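Local coordinates for protein D-aminopeptidase (Burkholderia sp. LK4, PDB 5TZB) that probably hydrolyses short peptides and amides to release N-terminal beta-amino acid residues, as a beta-aminopeptidase of peptidase family S58 related to the Ntn hydrolases, at residues Ala112-His117 against Gln159-Ala164; Gly120-Ala125 against Pro143-Thr148; Thr65-Ile70 against Gln167-Ala172. All coordinates share one frame; numbering follows the deposited sequence.

Interaction 1: residues Ala112-His117 against Gln159-Ala164; sequences AYTNTH and QHVSAA
The chain running out of strand 111-115 and the loop that leads into helix 163-172 pass in opposite senses, with CA atoms 6.1 Å apart at His117 and Gln159 and 8.4 Å apart at Thr114 and Val161. A single polar bond marks the near end. Gln159 stretches its chain so that NE2 reaches the backbone oxygen of His117 at 3.0 Å; the donor lies in the carbonyl plane, and the N-H...O angle of 158° is fairly straight. Behind this grip CG of Gln159 lies 4.1 Å from CB of His117, whose imidazole turns away to meet Trp157. At the wider end contact passes through one methyl. Val161 has CG2 beside its backbone N, opposite the carbonyl carbon, and this branch touches Asn115 ND2 at 3.7 Å and Thr114 OG1 at 3.9 Å. Both polar atoms have their bonds with the next strand: OG1 with Gly66 O, ND2 with Thr65 OG1. The other end of the Asn115 amide closes an Asx turn, OD1 accepting from His117 N at 3.0 Å, which ties the side chain back to the bend in its own backbone. Gln159 NE2 also bonds to Asp124 O, and His117 NE2 to Cys141 N, both of the second subunit, so the loop pair belongs to the oligomer interface as well as to the monomer. Within the chain, Val161 is wedged between Thr65 of strand 63-71 and Val122 of helix 119-129, just ahead of helix 163-172.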
loop_
_atom_site.group_PDB
_atom_site.type_symbol
_atom_site.label_atom_id
_atom_site.label_comp_id
_atom_site.label_asym_id
_atom_site.label_seq_id
_atom_site.Cartn_x
_atom_site.Cartn_y
_atom_site.Cartn_z
ATOM N N ALA C 112 18.378 -14.387 -1.832
ATOM C CA ALA C 112 19.303 -14.538 -2.938
ATOM C C ALA C 112 19.129 -13.407 -3.961
ATOM O O ALA C 112 18.027 -12.886 -4.159
ATOM C CB ALA C 112 19.139 -15.895 -3.588
ATOM N N TYR C 113 20.255 -12.981 -4.531
ATOM C CA TYR C 113 20.297 -12.054 -5.655
ATOM C C TYR C 113 20.751 -12.790 -6.911
ATOM O O TYR C 113 21.710 -13.555 -6.843
ATOM C CB TYR C 113 21.287 -10.916 -5.406
ATOM C CG TYR C 113 21.025 -9.973 -4.258
ATOM C CD1 TYR C 113 19.818 -9.958 -3.578
ATOM C CD2 TYR C 113 22.009 -9.069 -3.870
ATOM C CE1 TYR C 113 19.605 -9.066 -2.527
ATOM C CE2 TYR C 113 21.805 -8.182 -2.835
ATOM C CZ TYR C 113 20.611 -8.182 -2.170
ATOM O OH TYR C 113 20.430 -7.286 -1.142
ATOM N N THR C 114 20.123 -12.534 -8.057
ATOM C CA THR C 114 20.644 -13.070 -9.317
ATOM C C THR C 114 20.190 -12.183 -10.491
ATOM O O THR C 114 19.796 -11.051 -10.274
ATOM C CB THR C 114 20.208 -14.537 -9.519
ATOM O OG1 THR C 114 20.893 -15.105 -10.642
ATOM C CG2 THR C 114 18.709 -14.650 -9.701
ATOM N N ASN C 115 20.263 -12.673 -11.729
ATOM C CA ASN C 115 19.775 -11.898 -12.872
ATOM C C ASN C 115 18.285 -12.151 -13.127
ATOM O O ASN C 115 17.732 -13.118 -12.608
ATOM C CB ASN C 115 20.576 -12.220 -14.132
ATOM C CG ASN C 115 20.319 -13.628 -14.638
ATOM O OD1 ASN C 115 19.292 -13.892 -15.269
ATOM N ND2 ASN C 115 21.256 -14.533 -14.384
ATOM N N THR C 116 17.659 -11.294 -13.939
ATOM C CA THR C 116 16.205 -11.304 -14.135
ATOM C C THR C 116 15.629 -12.627 -14.646
ATOM O O THR C 116 14.516 -13.002 -14.277
ATOM C CB THR C 116 15.759 -10.187 -15.111
ATOM O OG1 THR C 116 16.477 -8.972 -14.821
ATOM C CG2 THR C 116 14.254 -9.947 -14.982
ATOM N N HIS C 117 16.362 -13.322 -15.506
ATOM C CA HIS C 117 15.823 -14.526 -16.114
ATOM C C HIS C 117 16.184 -15.809 -15.359
ATOM O O HIS C 117 15.835 -16.904 -15.784
ATOM C CB HIS C 117 16.273 -14.602 -17.575
ATOM C CG HIS C 117 15.618 -13.570 -18.442
ATOM N ND1 HIS C 117 15.913 -13.407 -19.778
ATOM C CD2 HIS C 117 14.656 -12.660 -18.156
ATOM C CE1 HIS C 117 15.178 -12.428 -20.275
ATOM N NE2 HIS C 117 14.401 -11.960 -19.311
ATOM N N GLN C 159 19.904 -18.310 -19.662
ATOM C CA GLN C 159 19.497 -18.865 -18.361
ATOM C C GLN C 159 20.552 -19.834 -17.837
ATOM O O GLN C 159 20.298 -21.031 -17.678
ATOM C CB GLN C 159 18.106 -19.530 -18.464
ATOM C CG GLN C 159 16.964 -18.503 -18.674
ATOM C CD GLN C 159 15.561 -19.118 -18.745
ATOM O OE1 GLN C 159 15.308 -20.033 -19.527
ATOM N NE2 GLN C 159 14.641 -18.598 -17.941
ATOM N N HIS C 160 21.740 -19.304 -17.555
ATOM C CA HIS C 160 22.893 -20.155 -17.254
ATOM C C HIS C 160 23.079 -20.453 -15.764
ATOM O O HIS C 160 23.990 -21.192 -15.390
ATOM C CB HIS C 160 24.175 -19.520 -17.795
ATOM C CG HIS C 160 24.191 -19.371 -19.282
ATOM N ND1 HIS C 160 24.514 -20.405 -20.133
ATOM C CD2 HIS C 160 23.966 -18.292 -20.069
ATOM C CE1 HIS C 160 24.458 -19.978 -21.381
ATOM N NE2 HIS C 160 24.127 -18.699 -21.370
ATOM N N VAL C 161 22.227 -19.886 -14.913
ATOM C CA VAL C 161 22.319 -20.133 -13.473
ATOM C C VAL C 161 21.522 -21.370 -13.100
ATOM O O VAL C 161 20.378 -21.525 -13.528
ATOM C CB VAL C 161 21.808 -18.923 -12.643
ATOM C CG1 VAL C 161 21.862 -19.214 -11.127
ATOM C CG2 VAL C 161 22.611 -17.679 -12.984
ATOM N N SER C 162 22.123 -22.245 -12.297
ATOM C CA SER C 162 21.503 -23.520 -11.944
ATOM C C SER C 162 21.478 -23.762 -10.437
ATOM O O SER C 162 22.059 -22.998 -9.665
ATOM C CB SER C 162 22.251 -24.665 -12.619
ATOM O OG SER C 162 23.520 -24.825 -12.012
ATOM N N ALA C 163 20.797 -24.830 -10.025
ATOM C CA ALA C 163 20.731 -25.189 -8.613
ATOM C C ALA C 163 22.123 -25.430 -8.039
ATOM O O ALA C 163 22.380 -25.124 -6.874
ATOM C CB ALA C 163 19.857 -26.418 -8.413
ATOM N N ALA C 164 23.016 -25.978 -8.856
ATOM C CA ALA C 164 24.374 -26.260 -8.406
ATOM C C ALA C 164 25.083 -24.957 -8.030
ATOM O O ALA C 164 25.853 -24.915 -7.074
ATOM C CB ALA C 164 25.158 -27.025 -9.484
#

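Interaction 2: residues Gly120-Ala125 against Pro143-Thr148; sequences GAVRDA and PVVMET
Val122 and Arg123 face Val145 and Pro143 where helix 119-129, the connecting helix of a beta-alpha-beta unit, lies over strand 144-148, the parallel neighbour of strand 111-115. The valines meet obliquely through matching branches. Each places CG1 opposite its own backbone N, chi1 166° in Val122 and -178° in Val145, and these two methyls approach to 3.8 Å. The second branch of Val145 is not idle: CG2 presses against the helix backbone, 3.7 Å from Arg123 CA. Arg123 then bends at chi2 (-109°), away from a staggered position, and its chain runs across the proline ring at about a right angle, with NE 4.0 Å from Pro143 CD. Beyond the ring the guanidinium is a branching point for charge. NH1 forms a salt bridge with Asp124 OD1 at 2.9 Å, the oxygen lying in the guanidinium plane, and also bonds to Thr116 O of the second subunit; NH2 pairs with Asp94 of that subunit. Several bonds thus probably fix the rotation of the group at the subunit interface, while its CB and CG lie along Val145 and the Pro143 ring at the entry to the strand. Pro143 also packs against the helix main chain, its CG 3.6 Å from Arg123 O.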
loop_
_atom_site.group_PDB
_atom_site.type_symbol
_atom_site.label_atom_id
_atom_site.label_comp_id
_atom_site.label_asym_id
_atom_site.label_seq_id
_atom_site.Cartn_x
_atom_site.Cartn_y
_atom_site.Cartn_z
ATOM N N GLY C 120 13.442 -17.748 -11.051
ATOM C CA GLY C 120 12.689 -18.953 -10.775
ATOM C C GLY C 120 13.540 -20.171 -10.444
ATOM O O GLY C 120 13.249 -20.910 -9.487
ATOM N N ALA C 121 14.590 -20.387 -11.238
ATOM C CA ALA C 121 15.480 -21.521 -11.016
ATOM C C ALA C 121 16.151 -21.391 -9.638
ATOM O O ALA C 121 16.266 -22.368 -8.904
ATOM C CB ALA C 121 16.532 -21.618 -12.134
ATOM N N VAL C 122 16.579 -20.181 -9.295
ATOM C CA VAL C 122 17.188 -19.923 -7.993
ATOM C C VAL C 122 16.190 -20.128 -6.858
ATOM O O VAL C 122 16.512 -20.752 -5.835
ATOM C CB VAL C 122 17.775 -18.486 -7.919
ATOM C CG1 VAL C 122 18.107 -18.100 -6.474
ATOM C CG2 VAL C 122 19.006 -18.363 -8.853
ATOM N N ARG C 123 14.973 -19.634 -7.046
ATOM C CA ARG C 123 13.950 -19.769 -6.022
ATOM C C ARG C 123 13.630 -21.238 -5.738
ATOM O O ARG C 123 13.593 -21.656 -4.583
ATOM C CB ARG C 123 12.674 -19.038 -6.436
ATOM C CG ARG C 123 11.563 -19.053 -5.385
ATOM C CD ARG C 123 10.421 -19.951 -5.812
ATOM N NE ARG C 123 9.288 -19.851 -4.904
ATOM C CZ ARG C 123 8.372 -20.798 -4.730
ATOM N NH1 ARG C 123 8.445 -21.937 -5.403
ATOM N NH2 ARG C 123 7.374 -20.588 -3.884
ATOM N N ASP C 124 13.398 -22.018 -6.788
ATOM C CA ASP C 124 13.018 -23.412 -6.587
ATOM C C ASP C 124 14.199 -24.242 -6.090
ATOM O O ASP C 124 14.008 -25.274 -5.442
ATOM C CB ASP C 124 12.408 -23.995 -7.864
ATOM C CG ASP C 124 10.945 -23.566 -8.056
ATOM O OD1 ASP C 124 10.504 -22.627 -7.354
ATOM O OD2 ASP C 124 10.235 -24.166 -8.903
ATOM N N ALA C 125 15.416 -23.784 -6.372
ATOM C CA ALA C 125 16.603 -24.438 -5.831
ATOM C C ALA C 125 16.672 -24.216 -4.320
ATOM O O ALA C 125 17.077 -25.100 -3.577
ATOM C CB ALA C 125 17.859 -23.923 -6.505
ATOM N N PRO C 143 11.012 -18.780 -0.594
ATOM C CA PRO C 143 12.288 -18.041 -0.585
ATOM C C PRO C 143 12.215 -16.632 -1.202
ATOM O O PRO C 143 11.429 -16.379 -2.120
ATOM C CB PRO C 143 13.225 -18.935 -1.405
ATOM C CG PRO C 143 12.554 -20.317 -1.417
ATOM C CD PRO C 143 11.089 -20.018 -1.384
ATOM N N VAL C 144 13.031 -15.720 -0.685
ATOM C CA VAL C 144 13.104 -14.377 -1.235
ATOM C C VAL C 144 14.238 -14.303 -2.247
ATOM O O VAL C 144 15.404 -14.479 -1.901
ATOM C CB VAL C 144 13.315 -13.305 -0.138
ATOM C CG1 VAL C 144 13.510 -11.908 -0.775
ATOM C CG2 VAL C 144 12.124 -13.291 0.847
ATOM N N VAL C 145 13.891 -14.061 -3.506
ATOM C CA VAL C 145 14.890 -13.922 -4.549
ATOM C C VAL C 145 14.623 -12.604 -5.249
ATOM O O VAL C 145 13.470 -12.288 -5.561
ATOM C CB VAL C 145 14.862 -15.084 -5.555
ATOM C CG1 VAL C 145 15.961 -14.911 -6.607
ATOM C CG2 VAL C 145 15.046 -16.409 -4.834
ATOM N N MET C 146 15.677 -11.806 -5.427
ATOM C CA MET C 146 15.562 -10.518 -6.093
ATOM C C MET C 146 16.567 -10.480 -7.228
ATOM O O MET C 146 17.421 -11.361 -7.319
ATOM C CB MET C 146 15.770 -9.384 -5.093
ATOM C CG MET C 146 14.655 -9.328 -4.040
ATOM S SD MET C 146 14.888 -8.050 -2.797
ATOM C CE MET C 146 16.145 -8.822 -1.780
ATOM N N GLU C 147 16.471 -9.476 -8.101
ATOM C CA GLU C 147 17.259 -9.491 -9.321
ATOM C C GLU C 147 17.584 -8.110 -9.869
ATOM O O GLU C 147 16.912 -7.131 -9.543
ATOM C CB GLU C 147 16.527 -10.285 -10.412
ATOM C CG GLU C 147 15.131 -9.765 -10.760
ATOM C CD GLU C 147 15.138 -8.519 -11.666
ATOM O OE1 GLU C 147 16.122 -8.301 -12.413
ATOM O OE2 GLU C 147 14.142 -7.765 -11.629
ATOM N N THR C 148 18.614 -8.051 -10.705
ATOM C CA THR C 148 18.816 -6.925 -11.615
ATOM C C THR C 148 19.201 -7.501 -12.998
ATOM O O THR C 148 19.492 -8.694 -13.126
ATOM C CB THR C 148 19.884 -5.940 -11.086
ATOM O OG1 THR C 148 21.109 -6.643 -10.876
ATOM C CG2 THR C 148 19.436 -5.315 -9.744
#

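Interaction 3: residues Thr65-Ile70 against Gln167-Ala172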
loop_
_atom_site.group_PDB
_atom_site.type_symbol
_atom_site.label_atom_id
_atom_site.label_comp_id
_atom_site.label_asym_id
_atom_site.label_seq_id
_atom_site.Cartn_x
_atom_site.Cartn_y
_atom_site.Cartn_z
ATOM N N THR C 65 27.461 -13.671 -15.006
ATOM C CA THR C 65 26.345 -13.637 -14.081
ATOM C C THR C 65 26.644 -14.507 -12.868
ATOM O O THR C 65 27.778 -14.935 -12.672
ATOM C CB THR C 65 25.031 -14.116 -14.765
ATOM O OG1 THR C 65 23.911 -13.825 -13.926
ATOM C CG2 THR C 65 25.075 -15.608 -15.063
ATOM N N GLY C 66 25.628 -14.762 -12.053
ATOM C CA GLY C 66 25.809 -15.594 -10.884
ATOM C C GLY C 66 24.716 -15.393 -9.860
ATOM O O GLY C 66 23.629 -14.897 -10.162
ATOM N N VAL C 67 25.010 -15.783 -8.628
ATOM C CA VAL C 67 24.040 -15.667 -7.574
ATOM C C VAL C 67 24.746 -15.324 -6.258
ATOM O O VAL C 67 25.834 -15.826 -5.970
ATOM C CB VAL C 67 23.184 -16.974 -7.466
ATOM C CG1 VAL C 67 24.061 -18.195 -7.443
ATOM C CG2 VAL C 67 22.266 -16.945 -6.259
ATOM N N THR C 68 24.129 -14.428 -5.488
ATOM C CA THR C 68 24.586 -14.092 -4.144
ATOM C C THR C 68 23.540 -14.514 -3.130
ATOM O O THR C 68 22.344 -14.320 -3.360
ATOM C CB THR C 68 24.845 -12.588 -3.995
ATOM O OG1 THR C 68 25.923 -12.211 -4.856
ATOM C CG2 THR C 68 25.211 -12.241 -2.555
ATOM N N VAL C 69 23.972 -15.107 -2.016
ATOM C CA VAL C 69 23.028 -15.487 -0.974
ATOM C C VAL C 69 23.343 -14.781 0.332
ATOM O O VAL C 69 24.507 -14.504 0.654
ATOM C CB VAL C 69 22.996 -17.014 -0.720
ATOM C CG1 VAL C 69 22.453 -17.752 -1.926
ATOM C CG2 VAL C 69 24.360 -17.520 -0.362
ATOM N N ILE C 70 22.276 -14.440 1.043
ATOM C CA ILE C 70 22.372 -13.894 2.380
ATOM C C ILE C 70 21.658 -14.849 3.303
ATOM O O ILE C 70 20.462 -15.128 3.102
ATOM C CB ILE C 70 21.718 -12.507 2.508
ATOM C CG1 ILE C 70 22.217 -11.544 1.431
ATOM C CG2 ILE C 70 21.940 -11.929 3.904
ATOM C CD1 ILE C 70 21.381 -10.276 1.357
ATOM N N GLN C 167 23.826 -23.877 -4.773
ATOM C CA GLN C 167 24.423 -24.691 -3.718
ATOM C C GLN C 167 25.849 -24.249 -3.389
ATOM O O GLN C 167 26.241 -24.230 -2.224
ATOM C CB GLN C 167 24.420 -26.172 -4.126
ATOM C CG GLN C 167 23.048 -26.789 -4.157
ATOM C CD GLN C 167 22.483 -26.910 -2.758
ATOM O OE1 GLN C 167 23.234 -27.007 -1.785
ATOM N NE2 GLN C 167 21.158 -26.875 -2.643
ATOM N N ARG C 168 26.590 -23.836 -4.406
ATOM C CA ARG C 168 27.925 -23.266 -4.221
ATOM C C ARG C 168 27.886 -21.962 -3.413
ATOM O O ARG C 168 28.744 -21.739 -2.552
ATOM C CB ARG C 168 28.592 -23.066 -5.592
ATOM C CG ARG C 168 29.099 -24.392 -6.191
ATOM C CD ARG C 168 29.674 -24.283 -7.603
ATOM N NE ARG C 168 30.544 -23.141 -7.851
ATOM C CZ ARG C 168 30.831 -22.710 -9.080
ATOM N NH1 ARG C 168 30.299 -23.328 -10.125
ATOM N NH2 ARG C 168 31.623 -21.657 -9.275
ATOM N N ALA C 169 26.925 -21.088 -3.705
ATOM C CA ALA C 169 26.786 -19.846 -2.935
ATOM C C ALA C 169 26.414 -20.151 -1.481
ATOM O O ALA C 169 26.962 -19.562 -0.548
ATOM C CB ALA C 169 25.741 -18.925 -3.571
ATOM N N LEU C 170 25.473 -21.071 -1.298
ATOM C CA LEU C 170 25.050 -21.478 0.032
ATOM C C LEU C 170 26.217 -22.063 0.829
ATOM O O LEU C 170 26.390 -21.761 2.013
ATOM C CB LEU C 170 23.913 -22.489 -0.062
ATOM C CG LEU C 170 22.576 -21.892 -0.495
ATOM C CD1 LEU C 170 21.545 -22.987 -0.766
ATOM C CD2 LEU C 170 22.070 -20.915 0.563
ATOM N N ALA C 171 27.017 -22.897 0.183
ATOM C CA ALA C 171 28.149 -23.534 0.869
ATOM C C ALA C 171 29.232 -22.519 1.230
ATOM O O ALA C 171 29.928 -22.680 2.228
ATOM C CB ALA C 171 28.733 -24.646 0.004
ATOM N N ALA C 172 29.347 -21.468 0.422
ATOM C CA ALA C 172 30.347 -20.422 0.620
ATOM C C ALA C 172 29.885 -19.324 1.578
ATOM O O ALA C 172 30.669 -18.446 1.941
ATOM C CB ALA C 172 30.730 -19.806 -0.715
#
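The peptide group joining Ala169 to Leu170 is the flat surface that Val69 covers: CG2 stands over one face of it, 3.5 Å from Ala169 C and 3.3 Å from Ala169 O. Here helix 163-172 packs on the five-stranded mixed sheet as part of an outer helical layer, in the alpha-beta-beta-alpha sandwich expected of an S58 peptidase. The axes of the short segments 65-70 and 167-172 are 7.7 Å apart at closest and inclined at 37°, so the helix follows the strand roughly and leaves it gradually. Along the strand the side chains alternate: Val67 and Val69 face the helix, whereas Thr68 and Ile70 point to the other side, where both touch Leu217 of strand 213-220 in the second sheet. The Val69 rotamer, with CG1 beside the backbone N and opposite the carbonyl carbon (chi1 -66°), aims both methyls at the helix. They straddle the short side chain of Ala169, whose CB is 3.8 Å from CG2 and 3.9 Å from CG1. Leu170 leaves the helix at its flank, but its end swings back, bringing CD2 within 4.0 Å of Val69 CG1; the two side chains cross at about a right angle. Because Ala169 is so small, the helix can settle close over the strand, and Val69 also packs against Ala112 of the adjoining strand and Ala173 that follows in the chain. Earlier along the strand the fit is more open, with Val67 meeting Ala169 alone, its carbonyl O 3.9 Å from Ala169 CB.

How the interactions relate
Read from the N terminus, the chain lays down strand 63-71, adds its neighbour 111-115, turns through helix 119-129 into strand 144-148 and only then reaches helix 163-172. Interaction 2 closes the innermost loop, from 125 to 143; interaction 1 encloses it by joining 117 to 159, and interaction 3 encloses both by returning helix 163-172 to strand 63-71. The three loops are concentric and none cross. The strands are stitched side by side, as where Tyr113 N meets Thr68 O at 2.7 Å, and the contacts together set two helices on one sheet, with interactions 1 and 2 also reaching the second subunit.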